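Local coordinates for F5/8 type C domain protein (Bacteroides ovatus, PDB 4ZRX) that probably hydrolyses alpha-L-fucosidic linkages of glycans, joining a TIM-barrel fucosidase domain to a C-terminal F5/8 type C domain that may bind sugars, at residues T107-H112 with I166-E171; P159-F164 with Q197-D202; A357-K362 with Q454-Y459; S384-V389 with P432-N437. All coordinates share one frame; numbering follows the deposited sequence. Where two conformers were deposited one is given.

Contact 1: T107-H112 with I166-E171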
loop_
_atom_site.group_PDB
_atom_site.type_symbol
_atom_site.label_atom_id
_atom_site.label_comp_id
_atom_site.label_asym_id
_atom_site.label_seq_id
_atom_site.Cartn_x
_atom_site.Cartn_y
_atom_site.Cartn_z
ATOM N N THR A 107 -6.938 21.278 -22.135
ATOM C CA THR A 107 -8.192 21.797 -21.624
ATOM C C THR A 107 -8.506 23.189 -22.203
ATOM O O THR A 107 -7.632 24.016 -22.393
ATOM C CB THR A 107 -8.139 21.862 -20.105
ATOM O OG1 THR A 107 -9.362 22.367 -19.556
ATOM C CG2 THR A 107 -6.988 22.691 -19.586
ATOM N N ALA A 108 -9.785 23.466 -22.390
ATOM C CA ALA A 108 -10.234 24.821 -22.769
ATOM C C ALA A 108 -10.176 25.766 -21.564
ATOM O O ALA A 108 -10.348 26.971 -21.703
ATOM C CB ALA A 108 -11.684 24.762 -23.292
ATOM N N THR A 109 -9.902 25.251 -20.354
ATOM C CA THR A 109 -10.069 26.040 -19.134
ATOM C C THR A 109 -8.871 26.890 -18.736
ATOM O O THR A 109 -9.026 27.863 -17.967
ATOM C CB THR A 109 -10.364 25.166 -17.915
ATOM O OG1 THR A 109 -9.287 24.219 -17.702
ATOM C CG2 THR A 109 -11.657 24.438 -18.073
ATOM N N THR A 110 -7.699 26.505 -19.202
ATOM C CA THR A 110 -6.444 27.154 -18.745
ATOM C C THR A 110 -5.367 26.905 -19.761
ATOM O O THR A 110 -5.423 25.924 -20.516
ATOM C CB THR A 110 -6.021 26.649 -17.362
ATOM O OG1 THR A 110 -4.797 27.249 -16.943
ATOM C CG2 THR A 110 -5.851 25.140 -17.335
ATOM N N LYS A 111 -4.418 27.841 -19.806
ATOM C CA LYS A 111 -3.186 27.706 -20.559
ATOM C C LYS A 111 -2.181 26.800 -19.888
ATOM O O LYS A 111 -1.210 26.412 -20.517
ATOM C CB LYS A 111 -2.519 29.083 -20.768
ATOM C CG LYS A 111 -3.310 30.049 -21.591
ATOM C CD LYS A 111 -2.544 31.333 -21.720
ATOM C CE LYS A 111 -3.316 32.265 -22.603
ATOM N NZ LYS A 111 -2.543 33.503 -22.823
ATOM N N HIS A 112 -2.400 26.461 -18.625
ATOM C CA HIS A 112 -1.420 25.725 -17.853
ATOM C C HIS A 112 -1.644 24.233 -18.105
ATOM O O HIS A 112 -2.207 23.500 -17.270
ATOM C CB HIS A 112 -1.542 26.078 -16.386
ATOM C CG HIS A 112 -0.346 25.688 -15.599
ATOM N ND1 HIS A 112 0.906 26.150 -15.936
ATOM C CD2 HIS A 112 -0.196 24.950 -14.475
ATOM C CE1 HIS A 112 1.780 25.687 -15.054
ATOM N NE2 HIS A 112 1.149 24.923 -14.195
ATOM N N ILE A 166 -15.754 21.942 -12.805
ATOM C CA ILE A 166 -16.714 21.156 -13.536
ATOM C C ILE A 166 -16.350 21.153 -14.994
ATOM O O ILE A 166 -16.563 20.153 -15.660
ATOM C CB ILE A 166 -18.191 21.679 -13.285
ATOM C CG1 ILE A 166 -18.582 21.290 -11.859
ATOM C CG2 ILE A 166 -19.174 21.081 -14.289
ATOM C CD1 ILE A 166 -19.871 21.929 -11.372
ATOM N N ARG A 167 -15.865 22.289 -15.546
ATOM C CA ARG A 167 -15.515 22.266 -16.962
ATOM C C ARG A 167 -14.360 21.324 -17.218
ATOM O O ARG A 167 -14.404 20.573 -18.185
ATOM C CB ARG A 167 -15.241 23.657 -17.527
ATOM C CG ARG A 167 -16.505 24.363 -17.818
ATOM C CD ARG A 167 -16.227 25.840 -18.086
ATOM N NE ARG A 167 -15.221 26.101 -19.126
ATOM C CZ ARG A 167 -14.221 26.987 -18.992
ATOM N NH1 ARG A 167 -14.035 27.625 -17.846
ATOM N NH2 ARG A 167 -13.391 27.215 -19.996
ATOM N N GLN A 168 -13.358 21.303 -16.337
ATOM C CA GLN A 168 -12.270 20.300 -16.461
ATOM C C GLN A 168 -12.744 18.847 -16.383
ATOM O O GLN A 168 -12.386 17.980 -17.217
ATOM C CB GLN A 168 -11.207 20.543 -15.407
ATOM C CG GLN A 168 -10.460 21.842 -15.622
ATOM C CD GLN A 168 -9.259 22.015 -14.689
ATOM O OE1 GLN A 168 -9.208 21.453 -13.581
ATOM N NE2 GLN A 168 -8.335 22.861 -15.081
ATOM N N LEU A 169 -13.603 18.618 -15.416
ATOM C CA LEU A 169 -14.186 17.285 -15.146
ATOM C C LEU A 169 -15.015 16.828 -16.300
ATOM O O LEU A 169 -14.947 15.719 -16.701
ATOM C CB LEU A 169 -14.959 17.345 -13.855
ATOM C CG LEU A 169 -15.667 16.073 -13.376
ATOM C CD1 LEU A 169 -14.639 15.006 -13.068
ATOM C CD2 LEU A 169 -16.498 16.446 -12.167
ATOM N N THR A 170 -15.814 17.737 -16.873
ATOM C CA THR A 170 -16.653 17.436 -18.023
ATOM C C THR A 170 -15.808 17.068 -19.212
ATOM O O THR A 170 -16.094 16.125 -19.882
ATOM C CB THR A 170 -17.592 18.613 -18.327
ATOM O OG1 THR A 170 -18.435 18.854 -17.185
ATOM C CG2 THR A 170 -18.430 18.361 -19.588
ATOM N N GLU A 171 -14.680 17.736 -19.429
ATOM C CA GLU A 171 -13.823 17.302 -20.535
ATOM C C GLU A 171 -13.338 15.856 -20.348
ATOM O O GLU A 171 -13.387 14.984 -21.275
ATOM C CB GLU A 171 -12.614 18.242 -20.667
ATOM C CG GLU A 171 -12.996 19.599 -21.155
ATOM C CD GLU A 171 -11.928 20.657 -20.980
ATOM O OE1 GLU A 171 -10.990 20.500 -20.103
ATOM O OE2 GLU A 171 -12.070 21.701 -21.709
HETATM O O HOH W 1 -11.333 29.165 -17.545
#
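T107 and E171 cross at about a right angle, and T107 OG1 donates over 2.5 Å to E171 OE1, which accepts through its syn lone pair. Standing anti to its own backbone N (chi1 -180°), OG1 also accepts from T109 N, which makes an ST turn, and from the T109 hydroxyl. A108 contributes its backbone: A108 N meets the second carboxylate oxygen, E171 OE2, at 3.0 Å. One glutamate thus clasps two consecutive loop residues, while its OE1 accepts from W105 NE1 as well. T109 faces two helix side chains. T109 OG1 takes a bond from Q168 NE2 at 3.1 Å, nearly in the amide plane; T109 CG2 lies 3.7 Å from R167 CZ, over the centre of the guanidinium in one of two deposited conformers. The far end of the Q168 amide, OE1, is held by K97 NZ. Helix 158-174 therefore meets the loop after strand 91-97 on this flank, while L169 packs on strands 140-145 and 181-184 and I166 and T170 touch helix 201-211.

Contact 2: P159-F164 with Q197-D202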
loop_
_atom_site.group_PDB
_atom_site.type_symbol
_atom_site.label_atom_id
_atom_site.label_comp_id
_atom_site.label_asym_id
_atom_site.label_seq_id
_atom_site.Cartn_x
_atom_site.Cartn_y
_atom_site.Cartn_z
ATOM N N PRO A 159 -17.321 29.990 -6.342
ATOM C CA PRO A 159 -18.188 29.596 -7.470
ATOM C C PRO A 159 -17.484 29.566 -8.793
ATOM O O PRO A 159 -17.825 28.759 -9.655
ATOM C CB PRO A 159 -19.300 30.695 -7.489
ATOM C CG PRO A 159 -19.275 31.268 -6.119
ATOM C CD PRO A 159 -17.828 31.217 -5.682
ATOM N N ARG A 160 -16.512 30.436 -8.965
ATOM C CA ARG A 160 -15.784 30.519 -10.213
ATOM C C ARG A 160 -14.907 29.257 -10.355
ATOM O O ARG A 160 -14.844 28.619 -11.411
ATOM C CB ARG A 160 -14.903 31.742 -10.189
ATOM C CG ARG A 160 -14.383 32.097 -11.540
ATOM C CD ARG A 160 -13.984 33.561 -11.624
ATOM N NE ARG A 160 -13.463 33.856 -12.964
ATOM C CZ ARG A 160 -12.927 35.017 -13.332
ATOM N NH1 ARG A 160 -12.804 36.022 -12.473
ATOM N NH2 ARG A 160 -12.503 35.177 -14.581
ATOM N N TYR A 161 -14.254 28.905 -9.271
ATOM C CA TYR A 161 -13.449 27.653 -9.313
ATOM C C TYR A 161 -14.310 26.409 -9.447
ATOM O O TYR A 161 -13.926 25.476 -10.126
ATOM C CB TYR A 161 -12.502 27.499 -8.138
ATOM C CG TYR A 161 -11.624 26.249 -8.310
ATOM C CD1 TYR A 161 -10.523 26.258 -9.134
ATOM C CD2 TYR A 161 -11.933 25.083 -7.651
ATOM C CE1 TYR A 161 -9.735 25.131 -9.297
ATOM C CE2 TYR A 161 -11.153 23.940 -7.808
ATOM C CZ TYR A 161 -10.062 23.971 -8.608
ATOM O OH TYR A 161 -9.299 22.828 -8.762
ATOM N N ASN A 162 -15.470 26.396 -8.811
ATOM C CA ASN A 162 -16.361 25.266 -8.962
ATOM C C ASN A 162 -16.770 25.089 -10.398
ATOM O O ASN A 162 -16.741 23.986 -10.915
ATOM C CB ASN A 162 -17.552 25.386 -8.024
ATOM C CG ASN A 162 -17.182 25.065 -6.575
ATOM O OD1 ASN A 162 -16.358 24.181 -6.314
ATOM N ND2 ASN A 162 -17.836 25.708 -5.643
ATOM N N ASP A 163 -17.117 26.186 -11.093
ATOM C CA ASP A 163 -17.462 26.102 -12.526
ATOM C C ASP A 163 -16.283 25.599 -13.341
ATOM O O ASP A 163 -16.450 24.780 -14.254
ATOM C CB ASP A 163 -17.889 27.493 -13.077
ATOM C CG ASP A 163 -18.219 27.481 -14.586
ATOM O OD1 ASP A 163 -19.364 27.109 -14.942
ATOM O OD2 ASP A 163 -17.375 27.902 -15.416
ATOM N N PHE A 164 -15.116 26.144 -13.047
ATOM C CA PHE A 164 -13.849 25.810 -13.729
ATOM C C PHE A 164 -13.555 24.307 -13.583
ATOM O O PHE A 164 -13.228 23.618 -14.549
ATOM C CB PHE A 164 -12.756 26.676 -13.034
ATOM C CG PHE A 164 -11.307 26.390 -13.461
ATOM C CD1 PHE A 164 -10.733 27.029 -14.543
ATOM C CD2 PHE A 164 -10.538 25.505 -12.740
ATOM C CE1 PHE A 164 -9.386 26.776 -14.882
ATOM C CE2 PHE A 164 -9.268 25.281 -13.042
ATOM C CZ PHE A 164 -8.685 25.884 -14.136
ATOM N N GLN A 197 -11.314 27.421 -0.525
ATOM C CA GLN A 197 -12.265 26.985 -1.519
ATOM C C GLN A 197 -13.372 26.210 -0.848
ATOM O O GLN A 197 -13.094 25.315 -0.068
ATOM C CB GLN A 197 -11.536 26.086 -2.527
ATOM C CG GLN A 197 -12.399 25.522 -3.626
ATOM C CD GLN A 197 -13.031 26.567 -4.537
ATOM O OE1 GLN A 197 -12.446 27.633 -4.790
ATOM N NE2 GLN A 197 -14.224 26.258 -5.047
ATOM N N VAL A 198 -14.618 26.511 -1.188
ATOM C CA VAL A 198 -15.760 25.717 -0.737
ATOM C C VAL A 198 -16.206 24.991 -1.970
ATOM O O VAL A 198 -16.759 25.585 -2.906
ATOM C CB VAL A 198 -16.895 26.598 -0.130
ATOM C CG1 VAL A 198 -18.074 25.758 0.279
ATOM C CG2 VAL A 198 -16.335 27.401 1.062
ATOM N N TYR A 199 -15.919 23.694 -1.993
ATOM C CA TYR A 199 -16.194 22.889 -3.159
ATOM C C TYR A 199 -17.673 22.519 -3.284
ATOM O O TYR A 199 -18.297 22.143 -2.297
ATOM C CB TYR A 199 -15.410 21.611 -3.046
ATOM C CG TYR A 199 -13.922 21.791 -3.000
ATOM C CD1 TYR A 199 -13.210 21.988 -4.165
ATOM C CD2 TYR A 199 -13.227 21.743 -1.799
ATOM C CE1 TYR A 199 -11.835 22.134 -4.141
ATOM C CE2 TYR A 199 -11.819 21.862 -1.765
ATOM C CZ TYR A 199 -11.143 22.044 -2.979
ATOM O OH TYR A 199 -9.784 22.168 -2.988
ATOM N N ASP A 200 -18.192 22.514 -4.510
ATOM C CA ASP A 200 -19.552 22.028 -4.779
ATOM C C ASP A 200 -19.478 20.557 -5.155
ATOM O O ASP A 200 -19.672 20.154 -6.299
ATOM C CB ASP A 200 -20.217 22.848 -5.895
ATOM C CG ASP A 200 -21.723 22.610 -5.978
ATOM O OD1 ASP A 200 -22.243 21.620 -5.432
ATOM O OD2 ASP A 200 -22.374 23.440 -6.637
ATOM N N TRP A 201 -19.190 19.756 -4.150
ATOM C CA TRP A 201 -19.033 18.306 -4.309
ATOM C C TRP A 201 -20.258 17.652 -4.889
ATOM O O TRP A 201 -20.169 16.729 -5.698
ATOM C CB TRP A 201 -18.739 17.663 -2.949
ATOM C CG TRP A 201 -17.461 18.043 -2.319
ATOM C CD1 TRP A 201 -17.325 18.625 -1.136
ATOM C CD2 TRP A 201 -16.114 17.838 -2.822
ATOM N NE1 TRP A 201 -16.008 18.871 -0.852
ATOM C CE2 TRP A 201 -15.235 18.375 -1.855
ATOM C CE3 TRP A 201 -15.589 17.271 -3.958
ATOM C CZ2 TRP A 201 -13.853 18.349 -1.985
ATOM C CZ3 TRP A 201 -14.182 17.243 -4.100
ATOM C CH2 TRP A 201 -13.353 17.802 -3.135
ATOM N N ASP A 202 -21.442 18.162 -4.541
ATOM C CA ASP A 202 -22.656 17.571 -5.078
ATOM C C ASP A 202 -22.769 17.808 -6.573
ATOM O O ASP A 202 -23.084 16.871 -7.320
ATOM C CB ASP A 202 -23.901 18.047 -4.302
ATOM C CG ASP A 202 -25.152 17.350 -4.775
ATOM O OD1 ASP A 202 -25.243 16.086 -4.726
ATOM O OD2 ASP A 202 -26.023 18.059 -5.258
#
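The polar part of this contact converges on the side-chain amide of N162, which reaches from its helix to the backbone ahead of the next one. N162 ND2 donates to V198 O at 2.9 Å, the two groups lying close to each other's planes. N162 OD1 accepts from D200 N at 3.1 Å; this donor stands well above the carbonyl plane, with a C=O...N angle of 97°. Q197 NE2 adds a weak, bent bond to the same oxygen, its amide turned 88° from that of N162, and finds a further acceptor in S158 O, while Q197 OE1 takes G156 N. In the TIM barrel these residues join two successive helices, 158-174 and 201-211, which follow the neighbouring parallel strands 140-145 and 181-184. D200 is the N-cap of the second helix: its OD1 caps A203 N, and its backbone centres an inverse gamma turn. The packing is carried by Q197 and two tyrosines. A bend at chi2 (62°) places Q197 CD 3.6 Å from Y161 CD2, and Q197 OE1 comes within 3.4 Å of Y161 CB. Y161 CE2 approaches the edge of the Y199 ring, 4.1 Å from its CE1. Q197 CG and W201 CH2 lie over opposite faces of that ring, each offset toward its rim. Beyond the rings, Y161 OH bonds K97 NZ and Y199 OH bonds Y155 OH.

Contact 3: A357-K362 with Q454-Y459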
loop_
_atom_site.group_PDB
_atom_site.type_symbol
_atom_site.label_atom_id
_atom_site.label_comp_id
_atom_site.label_asym_id
_atom_site.label_seq_id
_atom_site.Cartn_x
_atom_site.Cartn_y
_atom_site.Cartn_z
ATOM N N ALA A 357 -2.388 -20.448 -8.157
ATOM C CA ALA A 357 -2.628 -21.422 -9.259
ATOM C C ALA A 357 -3.464 -22.612 -8.851
ATOM O O ALA A 357 -4.325 -23.044 -9.656
ATOM C CB ALA A 357 -1.307 -21.865 -9.874
ATOM N N ASP A 358 -3.233 -23.134 -7.646
ATOM C CA ASP A 358 -3.787 -24.385 -7.219
ATOM C C ASP A 358 -4.572 -24.307 -5.896
ATOM O O ASP A 358 -4.030 -24.493 -4.812
ATOM C CB ASP A 358 -2.637 -25.375 -7.090
ATOM C CG ASP A 358 -3.115 -26.790 -6.787
ATOM O OD1 ASP A 358 -4.327 -27.112 -6.857
ATOM O OD2 ASP A 358 -2.268 -27.591 -6.460
ATOM N N ASN A 359 -5.854 -24.002 -6.002
ATOM C CA ASN A 359 -6.727 -23.990 -4.865
ATOM C C ASN A 359 -6.925 -25.414 -4.368
ATOM O O ASN A 359 -7.331 -26.266 -5.111
ATOM C CB ASN A 359 -8.048 -23.387 -5.295
ATOM C CG ASN A 359 -9.028 -23.267 -4.192
ATOM O OD1 ASN A 359 -8.778 -23.602 -3.012
ATOM N ND2 ASN A 359 -10.184 -22.790 -4.585
ATOM N N ARG A 360 -6.617 -25.654 -3.120
ATOM C CA ARG A 360 -6.632 -26.984 -2.549
ATOM C C ARG A 360 -7.986 -27.401 -1.984
ATOM O O ARG A 360 -8.184 -28.569 -1.673
ATOM C CB ARG A 360 -5.543 -27.151 -1.501
ATOM C CG ARG A 360 -4.081 -26.821 -1.974
ATOM C CD ARG A 360 -3.625 -27.661 -3.185
ATOM N NE ARG A 360 -3.619 -29.054 -2.862
ATOM C CZ ARG A 360 -3.153 -30.002 -3.665
ATOM N NH1 ARG A 360 -2.715 -29.727 -4.896
ATOM N NH2 ARG A 360 -3.174 -31.239 -3.245
ATOM N N VAL A 361 -8.899 -26.461 -1.836
ATOM C CA VAL A 361 -10.240 -26.741 -1.317
ATOM C C VAL A 361 -11.064 -27.308 -2.497
ATOM O O VAL A 361 -11.144 -26.694 -3.551
ATOM C CB VAL A 361 -10.907 -25.508 -0.757
ATOM C CG1 VAL A 361 -12.334 -25.735 -0.354
ATOM C CG2 VAL A 361 -10.104 -25.029 0.459
ATOM N N LYS A 362 -11.724 -28.412 -2.224
ATOM C CA LYS A 362 -12.727 -28.940 -3.122
ATOM C C LYS A 362 -14.057 -28.363 -2.589
ATOM O O LYS A 362 -14.313 -28.298 -1.389
ATOM C CB LYS A 362 -12.759 -30.461 -2.959
ATOM C CG LYS A 362 -11.456 -31.165 -3.172
ATOM C CD LYS A 362 -11.638 -32.731 -2.993
ATOM C CE LYS A 362 -12.384 -33.295 -4.155
ATOM N NZ LYS A 362 -12.439 -34.786 -4.096
ATOM N N GLN A 454 -17.366 -18.249 -0.269
ATOM C CA GLN A 454 -16.204 -19.053 -0.682
ATOM C C GLN A 454 -15.199 -19.231 0.428
ATOM O O GLN A 454 -14.882 -18.297 1.171
ATOM C CB GLN A 454 -15.493 -18.463 -1.889
ATOM C CG GLN A 454 -14.370 -19.410 -2.402
ATOM C CD GLN A 454 -13.719 -19.054 -3.742
ATOM O OE1 GLN A 454 -13.213 -19.935 -4.398
ATOM N NE2 GLN A 454 -13.684 -17.787 -4.110
ATOM N N VAL A 455 -14.632 -20.437 0.456
ATOM C CA VAL A 455 -13.429 -20.721 1.179
ATOM C C VAL A 455 -12.470 -21.385 0.233
ATOM O O VAL A 455 -12.844 -22.340 -0.497
ATOM C CB VAL A 455 -13.755 -21.696 2.358
ATOM C CG1 VAL A 455 -12.495 -22.125 3.117
ATOM C CG2 VAL A 455 -14.704 -21.004 3.337
ATOM N N ALA A 456 -11.221 -20.943 0.260
ATOM C CA ALA A 456 -10.166 -21.418 -0.628
ATOM C C ALA A 456 -8.864 -21.541 0.180
ATOM O O ALA A 456 -8.733 -20.949 1.271
ATOM C CB ALA A 456 -9.983 -20.524 -1.815
ATOM N N ALA A 457 -7.911 -22.339 -0.289
ATOM C CA ALA A 457 -6.647 -22.522 0.432
ATOM C C ALA A 457 -5.536 -22.848 -0.506
ATOM O O ALA A 457 -5.756 -23.494 -1.567
ATOM C CB ALA A 457 -6.765 -23.607 1.501
ATOM N N TYR A 458 -4.354 -22.375 -0.162
ATOM C CA TYR A 458 -3.202 -22.406 -1.048
ATOM C C TYR A 458 -1.928 -22.596 -0.257
ATOM O O TYR A 458 -1.888 -22.455 0.957
ATOM C CB TYR A 458 -3.078 -21.077 -1.838
ATOM C CG TYR A 458 -4.319 -20.630 -2.556
ATOM C CD1 TYR A 458 -5.250 -19.831 -1.919
ATOM C CD2 TYR A 458 -4.581 -21.034 -3.889
ATOM C CE1 TYR A 458 -6.397 -19.444 -2.561
ATOM C CE2 TYR A 458 -5.724 -20.572 -4.555
ATOM C CZ TYR A 458 -6.655 -19.858 -3.844
ATOM O OH TYR A 458 -7.755 -19.402 -4.524
ATOM N N TYR A 459 -0.884 -22.903 -0.996
ATOM C CA TYR A 459 0.490 -22.865 -0.532
ATOM C C TYR A 459 1.165 -21.678 -1.213
ATOM O O TYR A 459 1.266 -21.654 -2.447
ATOM C CB TYR A 459 1.251 -24.141 -0.864
ATOM C CG TYR A 459 2.651 -24.066 -0.275
ATOM C CD1 TYR A 459 2.864 -24.346 1.081
ATOM C CD2 TYR A 459 3.742 -23.663 -1.028
ATOM C CE1 TYR A 459 4.157 -24.252 1.635
ATOM C CE2 TYR A 459 5.019 -23.557 -0.462
ATOM C CZ TYR A 459 5.205 -23.839 0.855
ATOM O OH TYR A 459 6.457 -23.783 1.460
HETATM O O HOH W 2 -1.629 -24.076 -3.674
HETATM O O HOH W 3 -12.766 -22.425 -3.195
#
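N359 OD1 is gripped by two backbone N-H groups that arrive from opposite faces of its amide plane: A457 N across the contact at 3.1 Å, and V361 N, which closes an Asx turn. Chi1 of -178° sets N359 CG anti to the backbone N; a water links N359 ND2 to Q454 OE1 and V455 O, while Q454 NE2 bonds Q392 OE1. R360 N donates almost straight to A457 O, 2.8 Å with an angle of 175° at the hydrogen. The R360 side chain bends away to a salt bridge with D358 OD2. Apolar contacts flank the polar ones: N359 CB lies 3.7 Å from Y458 CE2, with amide and ring planes 32° apart, and V361 CG2 meets A457 CB at 3.8 Å. The loop after helix 339-356 thus runs over strand 450-458, which lies between strands 368-370 and 388-393 in its sheet. V361 and V455 pack on strands 374-381 and 438-446 of a second sheet, consistent with the beta-sandwich that follows the barrel in this family.

Contact 4: S384-V389 with P432-N437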
loop_
_atom_site.group_PDB
_atom_site.type_symbol
_atom_site.label_atom_id
_atom_site.label_comp_id
_atom_site.label_asym_id
_atom_site.label_seq_id
_atom_site.Cartn_x
_atom_site.Cartn_y
_atom_site.Cartn_z
ATOM N N SER A 384 -2.462 -32.329 0.306
ATOM C CA SER A 384 -2.422 -30.841 0.377
ATOM C C SER A 384 -1.536 -30.404 1.517
ATOM O O SER A 384 -1.623 -31.002 2.564
ATOM C CB SER A 384 -3.802 -30.280 0.675
ATOM O OG SER A 384 -4.598 -30.469 -0.441
ATOM N N GLU A 385 -0.685 -29.415 1.252
ATOM C CA GLU A 385 0.073 -28.635 2.227
ATOM C C GLU A 385 -0.338 -27.193 1.984
ATOM O O GLU A 385 -0.313 -26.724 0.828
ATOM C CB GLU A 385 1.578 -28.760 1.965
ATOM C CG GLU A 385 2.416 -27.989 2.972
ATOM C CD GLU A 385 3.923 -28.255 2.878
ATOM O OE1 GLU A 385 4.444 -28.523 1.774
ATOM O OE2 GLU A 385 4.589 -28.141 3.918
ATOM N N ILE A 386 -0.779 -26.501 3.033
ATOM C CA ILE A 386 -1.308 -25.186 2.906
ATOM C C ILE A 386 -0.727 -24.270 3.954
ATOM O O ILE A 386 -0.386 -24.683 5.036
ATOM C CB ILE A 386 -2.864 -25.197 3.004
ATOM C CG1 ILE A 386 -3.392 -25.833 4.274
ATOM C CG2 ILE A 386 -3.423 -25.957 1.813
ATOM C CD1 ILE A 386 -4.840 -25.529 4.531
ATOM N N ASN A 387 -0.651 -22.988 3.618
ATOM C CA ASN A 387 -0.279 -21.938 4.547
ATOM C C ASN A 387 -1.006 -20.621 4.351
ATOM O O ASN A 387 -0.554 -19.559 4.889
ATOM C CB ASN A 387 1.240 -21.737 4.511
ATOM C CG ASN A 387 1.741 -21.309 3.152
ATOM O OD1 ASN A 387 0.985 -20.961 2.266
ATOM N ND2 ASN A 387 3.048 -21.287 3.004
ATOM N N LEU A 388 -2.126 -20.684 3.600
ATOM C CA LEU A 388 -2.914 -19.547 3.214
ATOM C C LEU A 388 -4.336 -19.989 3.024
ATOM O O LEU A 388 -4.605 -20.938 2.284
ATOM C CB LEU A 388 -2.367 -18.891 1.916
ATOM C CG LEU A 388 -3.152 -17.837 1.184
ATOM C CD1 LEU A 388 -3.407 -16.696 2.033
ATOM C CD2 LEU A 388 -2.414 -17.447 -0.113
ATOM N N VAL A 389 -5.222 -19.304 3.701
ATOM C CA VAL A 389 -6.683 -19.509 3.551
ATOM C C VAL A 389 -7.305 -18.194 3.168
ATOM O O VAL A 389 -6.949 -17.137 3.717
ATOM C CB VAL A 389 -7.279 -20.112 4.811
ATOM C CG1 VAL A 389 -8.814 -20.148 4.810
ATOM C CG2 VAL A 389 -6.739 -21.476 5.013
ATOM N N PRO A 432 1.892 -20.911 9.535
ATOM C CA PRO A 432 2.948 -21.878 9.146
ATOM C C PRO A 432 2.353 -23.087 8.444
ATOM O O PRO A 432 1.294 -23.570 8.874
ATOM C CB PRO A 432 3.588 -22.300 10.496
ATOM C CG PRO A 432 3.248 -21.167 11.418
ATOM C CD PRO A 432 1.902 -20.609 10.983
ATOM N N ALA A 433 3.031 -23.536 7.386
ATOM C CA ALA A 433 2.548 -24.613 6.559
ATOM C C ALA A 433 2.156 -25.833 7.380
ATOM O O ALA A 433 2.869 -26.250 8.312
ATOM C CB ALA A 433 3.604 -25.008 5.534
ATOM N N VAL A 434 1.023 -26.405 6.997
ATOM C CA VAL A 434 0.582 -27.682 7.548
ATOM C C VAL A 434 0.101 -28.618 6.455
ATOM O O VAL A 434 -0.448 -28.183 5.425
ATOM C CB VAL A 434 -0.514 -27.468 8.593
ATOM C CG1 VAL A 434 -1.793 -26.910 7.977
ATOM C CG2 VAL A 434 -0.805 -28.745 9.356
ATOM N N ASN A 435 0.297 -29.906 6.716
ATOM C CA ASN A 435 -0.248 -30.960 5.873
ATOM C C ASN A 435 -1.605 -31.309 6.453
ATOM O O ASN A 435 -1.702 -31.711 7.626
ATOM C CB ASN A 435 0.645 -32.189 5.821
ATOM C CG ASN A 435 1.957 -31.936 5.107
ATOM O OD1 ASN A 435 2.996 -31.813 5.740
ATOM N ND2 ASN A 435 1.913 -31.836 3.804
ATOM N N ALA A 436 -2.658 -31.158 5.642
ATOM C CA ALA A 436 -4.032 -31.364 6.100
ATOM C C ALA A 436 -4.930 -31.945 5.032
ATOM O O ALA A 436 -4.654 -31.762 3.825
ATOM C CB ALA A 436 -4.613 -30.068 6.566
ATOM N N ASN A 437 -6.044 -32.544 5.454
ATOM C CA ASN A 437 -7.003 -33.156 4.488
ATOM C C ASN A 437 -8.401 -32.540 4.554
ATOM O O ASN A 437 -9.228 -32.804 3.669
ATOM C CB ASN A 437 -7.004 -34.664 4.616
ATOM C CG ASN A 437 -7.618 -35.151 5.938
ATOM O OD1 ASN A 437 -8.787 -34.969 6.177
ATOM N ND2 ASN A 437 -6.814 -35.723 6.799
HETATM O O HOH W 4 -4.218 -33.890 1.871
HETATM O O HOH W 5 4.889 -21.810 5.519
#
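A short two-stranded antiparallel ladder, 384-386 with 433-436, sits where the chain turns corners between the sheets of the beta-sandwich. I386 and V434 form its hydrogen-bonded pair: I386 N donates to V434 O at 2.9 Å and V434 N returns a bond to I386 O at 3.0 Å. E385 and N435 make the adjacent non-hydrogen-bonded pair, where E385 CA approaches V434 O at 3.3 Å in a CA-H...O contact. The I386 and V434 side chains lie side by side on one face, pointing the same way, I386 CG1 4.2 Å from V434 CG1 in one of two V434 conformers. The other face belongs to E385 and N435. There E385 CG is anti to the backbone N (chi1 -179°), and the extended chain brings E385 OE2 to 3.7 Å from A433 CB. Past the ladder, N387 and L388 both face Y458 in a classic beta bulge, and N387 OD1 accepts from A460 N. A water accepts from N387 ND2 and A433 N beside N387 CB, which rests 3.8 Å from A433 CA.

Overall arrangement
From the N terminus, contact 1 opens first, in the loop after strand 91-97. Before it closes on helix 158-174, contact 2 has opened there, to close at the start of helix 201-211; the two cross along the chain and touch where T109 O meets F164 CE1. Together they fasten a loop and two successive helices of the fucosidase barrel. Contact 3 opens after helix 339-356 and closes at the end of strand 450-458, enclosing the strands of the beta-sandwich. Contact 4, nested within that span, joins two corner strands; its centre is about 10 Å from that of contact 3, and R360 NE reaches S384 OG between them. Contacts 1 and 4 lie about 55 Å apart, centre to centre.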